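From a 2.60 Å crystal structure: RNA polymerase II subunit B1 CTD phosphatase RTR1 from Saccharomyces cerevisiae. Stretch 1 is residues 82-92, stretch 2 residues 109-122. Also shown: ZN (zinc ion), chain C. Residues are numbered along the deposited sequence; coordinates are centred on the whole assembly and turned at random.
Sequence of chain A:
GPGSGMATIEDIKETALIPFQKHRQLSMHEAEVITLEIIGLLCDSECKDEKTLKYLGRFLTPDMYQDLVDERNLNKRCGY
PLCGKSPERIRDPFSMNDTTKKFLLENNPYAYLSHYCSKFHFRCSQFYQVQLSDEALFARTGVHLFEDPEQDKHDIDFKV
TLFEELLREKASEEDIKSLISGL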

# COMPACT_ATOMS: atom_id res chain seq x y z
N LEU A 82 -1.19 -2.78 -5.97
CA LEU A 82 -0.61 -3.16 -7.26
C LEU A 82 -1.66 -3.76 -8.17
O LEU A 82 -1.41 -3.95 -9.36
N CYS A 83 -2.84 -4.06 -7.63
CA CYS A 83 -3.87 -4.79 -8.37
C CYS A 83 -4.96 -3.91 -8.91
O CYS A 83 -5.52 -3.10 -8.17
N GLY A 84 -5.28 -4.08 -10.19
CA GLY A 84 -6.33 -3.31 -10.83
C GLY A 84 -7.64 -4.06 -10.98
O GLY A 84 -8.58 -3.56 -11.58
N LYS A 85 -7.70 -5.27 -10.45
CA LYS A 85 -8.95 -6.02 -10.43
C LYS A 85 -9.86 -5.53 -9.30
O LYS A 85 -9.45 -4.73 -8.44
N SER A 86 -11.10 -6.01 -9.28
CA SER A 86 -12.02 -5.65 -8.23
C SER A 86 -12.05 -6.78 -7.21
O SER A 86 -11.53 -7.87 -7.48
N PRO A 87 -12.63 -6.53 -6.02
CA PRO A 87 -12.78 -7.62 -5.05
C PRO A 87 -13.66 -8.74 -5.62
O PRO A 87 -14.39 -8.49 -6.57
N GLU A 88 -13.57 -9.95 -5.09
CA GLU A 88 -14.33 -11.04 -5.68
C GLU A 88 -15.81 -10.96 -5.28
O GLU A 88 -16.69 -11.23 -6.09
N ARG A 89 -16.07 -10.57 -4.04
CA ARG A 89 -17.44 -10.41 -3.57
C ARG A 89 -17.71 -8.98 -3.13
O ARG A 89 -16.88 -8.39 -2.45
N ILE A 90 -18.85 -8.40 -3.51
CA ILE A 90 -19.17 -7.05 -3.07
C ILE A 90 -19.69 -7.08 -1.65
O ILE A 90 -20.21 -8.10 -1.18
N ARG A 91 -19.54 -5.95 -0.96
CA ARG A 91 -20.11 -5.77 0.36
C ARG A 91 -20.62 -4.36 0.54
O ARG A 91 -20.10 -3.40 -0.04
N ASP A 92 -21.67 -4.26 1.35
CA ASP A 92 -22.33 -3.02 1.69
C ASP A 92 -21.71 -2.47 2.98
O ASP A 92 -21.79 -3.11 4.03
N PRO A 109 -14.12 -17.83 2.86
CA PRO A 109 -13.43 -16.90 1.97
C PRO A 109 -14.05 -15.50 1.97
O PRO A 109 -13.38 -14.56 1.57
N TYR A 110 -15.31 -15.36 2.38
CA TYR A 110 -15.96 -14.06 2.30
C TYR A 110 -15.11 -12.98 2.92
O TYR A 110 -14.97 -11.88 2.35
N ALA A 111 -14.55 -13.29 4.08
CA ALA A 111 -13.85 -12.30 4.88
C ALA A 111 -12.80 -11.57 4.04
O ALA A 111 -12.70 -10.35 4.12
N TYR A 112 -12.03 -12.29 3.22
CA TYR A 112 -11.04 -11.61 2.37
C TYR A 112 -11.52 -11.33 0.96
O TYR A 112 -11.23 -10.28 0.39
N LEU A 113 -12.29 -12.25 0.39
CA LEU A 113 -12.73 -12.09 -0.99
C LEU A 113 -13.64 -10.87 -1.14
O LEU A 113 -13.85 -10.37 -2.26
N SER A 114 -14.15 -10.35 -0.02
CA SER A 114 -14.89 -9.08 -0.05
C SER A 114 -13.98 -7.83 -0.04
O SER A 114 -14.45 -6.74 -0.31
N HIS A 115 -12.68 -8.01 0.23
CA HIS A 115 -11.73 -6.90 0.19
C HIS A 115 -10.66 -7.01 -0.92
O HIS A 115 -10.03 -6.01 -1.30
N TYR A 116 -10.46 -8.22 -1.44
CA TYR A 116 -9.41 -8.46 -2.42
C TYR A 116 -9.87 -9.39 -3.53
O TYR A 116 -10.90 -10.04 -3.42
N CYS A 117 -9.12 -9.43 -4.61
CA CYS A 117 -9.47 -10.26 -5.76
C CYS A 117 -9.21 -11.72 -5.46
O CYS A 117 -9.72 -12.60 -6.14
N SER A 118 -8.40 -11.98 -4.43
CA SER A 118 -7.95 -13.33 -4.11
C SER A 118 -7.31 -13.39 -2.73
O SER A 118 -6.96 -12.36 -2.15
N LYS A 119 -7.12 -14.60 -2.22
CA LYS A 119 -6.44 -14.73 -0.95
C LYS A 119 -5.01 -14.30 -1.15
O LYS A 119 -4.43 -13.69 -0.27
N PHE A 120 -4.45 -14.59 -2.31
CA PHE A 120 -3.07 -14.22 -2.57
C PHE A 120 -2.84 -12.73 -2.34
O PHE A 120 -1.93 -12.34 -1.59
N HIS A 121 -3.67 -11.88 -2.94
CA HIS A 121 -3.52 -10.45 -2.72
C HIS A 121 -3.91 -9.98 -1.31
O HIS A 121 -3.36 -9.00 -0.81
N PHE A 122 -4.84 -10.68 -0.65
CA PHE A 122 -5.08 -10.44 0.78
C PHE A 122 -3.79 -10.58 1.57
O PHE A 122 -3.47 -9.75 2.42

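What holds the two stretches together most firmly? A zinc ion does, bound by Cys83 SG at 2.2 Å, Cys117 SG at 2.3 Å and His121 ND1 at 2.1 Å, with a fourth ligand from elsewhere in the structure. Cys83 points toward the second stretch with chi1 t, Cys117 leaves its backbone sideways with chi1 p, and His121 points toward the first stretch with chi1 m. Sharing the metal brings Cys83 SG within 3.9 Å of Cys117 SG, and Cys83 CB within 3.5 Å of His121 CE1. The Cys83 sulfur also lies at the edge of the His121 ring and accepts a hydrogen bond from Lys85 N, the two atoms 3.2 Å apart. Ser118 caps the helix that carries His121: its OG accepts a weak bond from His121 N at 3.4 Å.

Which hydrogen bonds join the backbones? Leu113 O receives Arg89 N at 2.9 Å in a nearly straight bond, and also Glu88 N at 2.9 Å in a weak, bent one. Glu88 N has a better-aimed acceptor in Tyr116 O, 3.2 Å away. Two neighbouring amides of the first stretch thus meet carbonyls left free where the second stretch turns. Beside them, Ser114 CA approaches Arg89 O at 3.2 Å, a CA-H...O contact, while Ser114 OG, with chi1 p, turns back to donate to Tyr110 O at 2.7 Å.

How do the side chains fill the space around these bonds? Pro87, directed sideways, sets its CB 3.7 Å from Ser114 O and its CG 4.0 Å from His115 O, so its ring packs on the backbone of the turn. Glu88 points toward the second stretch with chi1 t, and its CB lies 3.9 Å from Leu113 CB; Leu113 itself is in the m, t rotamer. Lys85 starts toward the partner, its CB 4.0 Å from Cys117 CB, but its end leads away.

What closes the far end of the contact? Arg91 points toward the second stretch with chi1 p and chi2 t, and its CD lies 3.7 Å from His115 CE1 and 4.0 Å from Ser114 CB. His115, chi1 m, starts away from the first stretch, yet its ring comes back to meet this arginine. The largely buried Tyr110, chi1 t, likewise sets out sideways and reaches nearer at its end, where its OH sits 3.1 Å from Arg91 CB. Arg89 adds a looser contact, its CG 4.1 Å from Leu113 CB, before its guanidinium leads away.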

# COMPACT_ATOMS: atom_id res chain seq x y z
CB LEU A 82 0.55 -4.14 -7.08
CG LEU A 82 1.90 -3.67 -6.49
CD1 LEU A 82 2.78 -4.83 -6.09
CD2 LEU A 82 2.65 -2.79 -7.44
CB CYS A 83 -4.51 -5.85 -7.48
SG CYS A 83 -5.78 -6.81 -8.33
CB LYS A 85 -8.69 -7.52 -10.27
CG LYS A 85 -8.06 -8.22 -11.46
CD LYS A 85 -7.42 -9.55 -11.03
CE LYS A 85 -8.16 -10.77 -11.51
NZ LYS A 85 -8.12 -10.87 -13.00
CB SER A 86 -13.40 -5.39 -8.81
OG SER A 86 -14.16 -6.58 -8.77
CB PRO A 87 -13.45 -6.93 -3.85
CG PRO A 87 -13.02 -5.52 -3.95
CD PRO A 87 -12.95 -5.22 -5.42
CB GLU A 88 -13.74 -12.40 -5.29
CG GLU A 88 -14.50 -13.59 -5.84
CD GLU A 88 -14.58 -13.61 -7.36
OE1 GLU A 88 -13.61 -13.18 -8.03
OE2 GLU A 88 -15.60 -14.07 -7.91
CB ARG A 89 -17.73 -11.39 -2.42
CG ARG A 89 -17.35 -12.85 -2.70
CD ARG A 89 -18.14 -13.48 -3.88
NE ARG A 89 -19.59 -13.52 -3.66
CZ ARG A 89 -20.47 -14.01 -4.53
NH1 ARG A 89 -20.06 -14.49 -5.69
NH2 ARG A 89 -21.77 -14.01 -4.25
CB ILE A 90 -20.24 -6.36 -3.94
CG1 ILE A 90 -21.53 -7.18 -3.95
CG2 ILE A 90 -19.71 -6.11 -5.36
CD1 ILE A 90 -22.50 -6.80 -5.06
CB ARG A 91 -19.10 -6.10 1.46
CG ARG A 91 -17.83 -5.29 1.44
CD ARG A 91 -17.05 -5.53 2.72
NE ARG A 91 -17.76 -4.96 3.86
CZ ARG A 91 -17.41 -3.82 4.46
NH1 ARG A 91 -16.35 -3.13 4.04
NH2 ARG A 91 -18.11 -3.37 5.50
CB ASP A 92 -23.82 -3.30 1.85
CG ASP A 92 -24.63 -2.08 2.10
OD1 ASP A 92 -24.05 -0.98 2.20
OD2 ASP A 92 -25.86 -2.21 2.18
CB PRO A 109 -13.61 -17.55 0.58
CG PRO A 109 -13.92 -18.97 0.83
CD PRO A 109 -14.64 -19.02 2.15
CB TYR A 110 -17.32 -14.06 2.99
CG TYR A 110 -17.96 -12.70 2.92
CD1 TYR A 110 -18.49 -12.24 1.72
CD2 TYR A 110 -17.99 -11.85 4.02
CE1 TYR A 110 -19.07 -11.00 1.63
CE2 TYR A 110 -18.57 -10.59 3.95
CZ TYR A 110 -19.11 -10.17 2.74
OH TYR A 110 -19.70 -8.92 2.60
CB ALA A 111 -13.23 -12.95 6.11
CB TYR A 112 -9.71 -12.37 2.31
CG TYR A 112 -9.76 -13.87 2.08
CD1 TYR A 112 -9.63 -14.40 0.81
CD2 TYR A 112 -9.90 -14.75 3.15
CE1 TYR A 112 -9.66 -15.78 0.61
CE2 TYR A 112 -9.93 -16.12 2.96
CZ TYR A 112 -9.81 -16.62 1.68
OH TYR A 112 -9.84 -17.98 1.48
CB LEU A 113 -13.42 -13.36 -1.48
CG LEU A 113 -12.45 -14.51 -1.79
CD1 LEU A 113 -13.14 -15.66 -2.50
CD2 LEU A 113 -11.29 -14.01 -2.63
CB SER A 114 -15.89 -9.01 1.13
OG SER A 114 -15.26 -9.22 2.38
CB HIS A 115 -11.03 -6.77 1.55
CG HIS A 115 -11.99 -6.60 2.68
ND1 HIS A 115 -12.74 -5.45 2.85
CD2 HIS A 115 -12.37 -7.44 3.67
CE1 HIS A 115 -13.52 -5.59 3.91
NE2 HIS A 115 -13.31 -6.79 4.43
CB TYR A 116 -8.17 -9.05 -1.73
CG TYR A 116 -7.64 -8.21 -0.60
CD1 TYR A 116 -6.82 -7.12 -0.83
CD2 TYR A 116 -7.97 -8.50 0.71
CE1 TYR A 116 -6.35 -6.37 0.22
CE2 TYR A 116 -7.50 -7.76 1.75
CZ TYR A 116 -6.69 -6.70 1.50
OH TYR A 116 -6.23 -5.97 2.57
CB CYS A 117 -8.68 -9.84 -7.00
SG CYS A 117 -6.92 -10.25 -6.92
CB SER A 118 -6.96 -13.80 -5.15
OG SER A 118 -5.99 -12.79 -5.30
CB LYS A 119 -6.50 -16.16 -0.39
CG LYS A 119 -6.21 -16.15 1.09
CD LYS A 119 -6.34 -17.50 1.77
CE LYS A 119 -5.97 -17.35 3.24
NZ LYS A 119 -6.09 -18.64 3.99
CB PHE A 120 -2.65 -14.61 -3.98
CG PHE A 120 -1.22 -14.27 -4.27
CD1 PHE A 120 -0.20 -14.87 -3.55
CD2 PHE A 120 -0.90 -13.31 -5.22
CE1 PHE A 120 1.13 -14.54 -3.79
CE2 PHE A 120 0.42 -12.98 -5.47
CZ PHE A 120 1.44 -13.60 -4.76
CB HIS A 121 -4.30 -9.68 -3.78
CG HIS A 121 -3.53 -9.51 -5.04
ND1 HIS A 121 -4.11 -9.07 -6.22
CD2 HIS A 121 -2.23 -9.72 -5.32
CE1 HIS A 121 -3.19 -9.03 -7.16
NE2 HIS A 121 -2.04 -9.42 -6.65
CB PHE A 122 -6.13 -11.41 1.35
CG PHE A 122 -6.06 -11.55 2.84
CD1 PHE A 122 -6.45 -10.52 3.66
CD2 PHE A 122 -5.56 -12.70 3.42
CE1 PHE A 122 -6.36 -10.65 5.05
CE2 PHE A 122 -5.46 -12.83 4.81
CZ PHE A 122 -5.86 -11.80 5.62
ZN ZN C . -5.98 -8.18 -6.61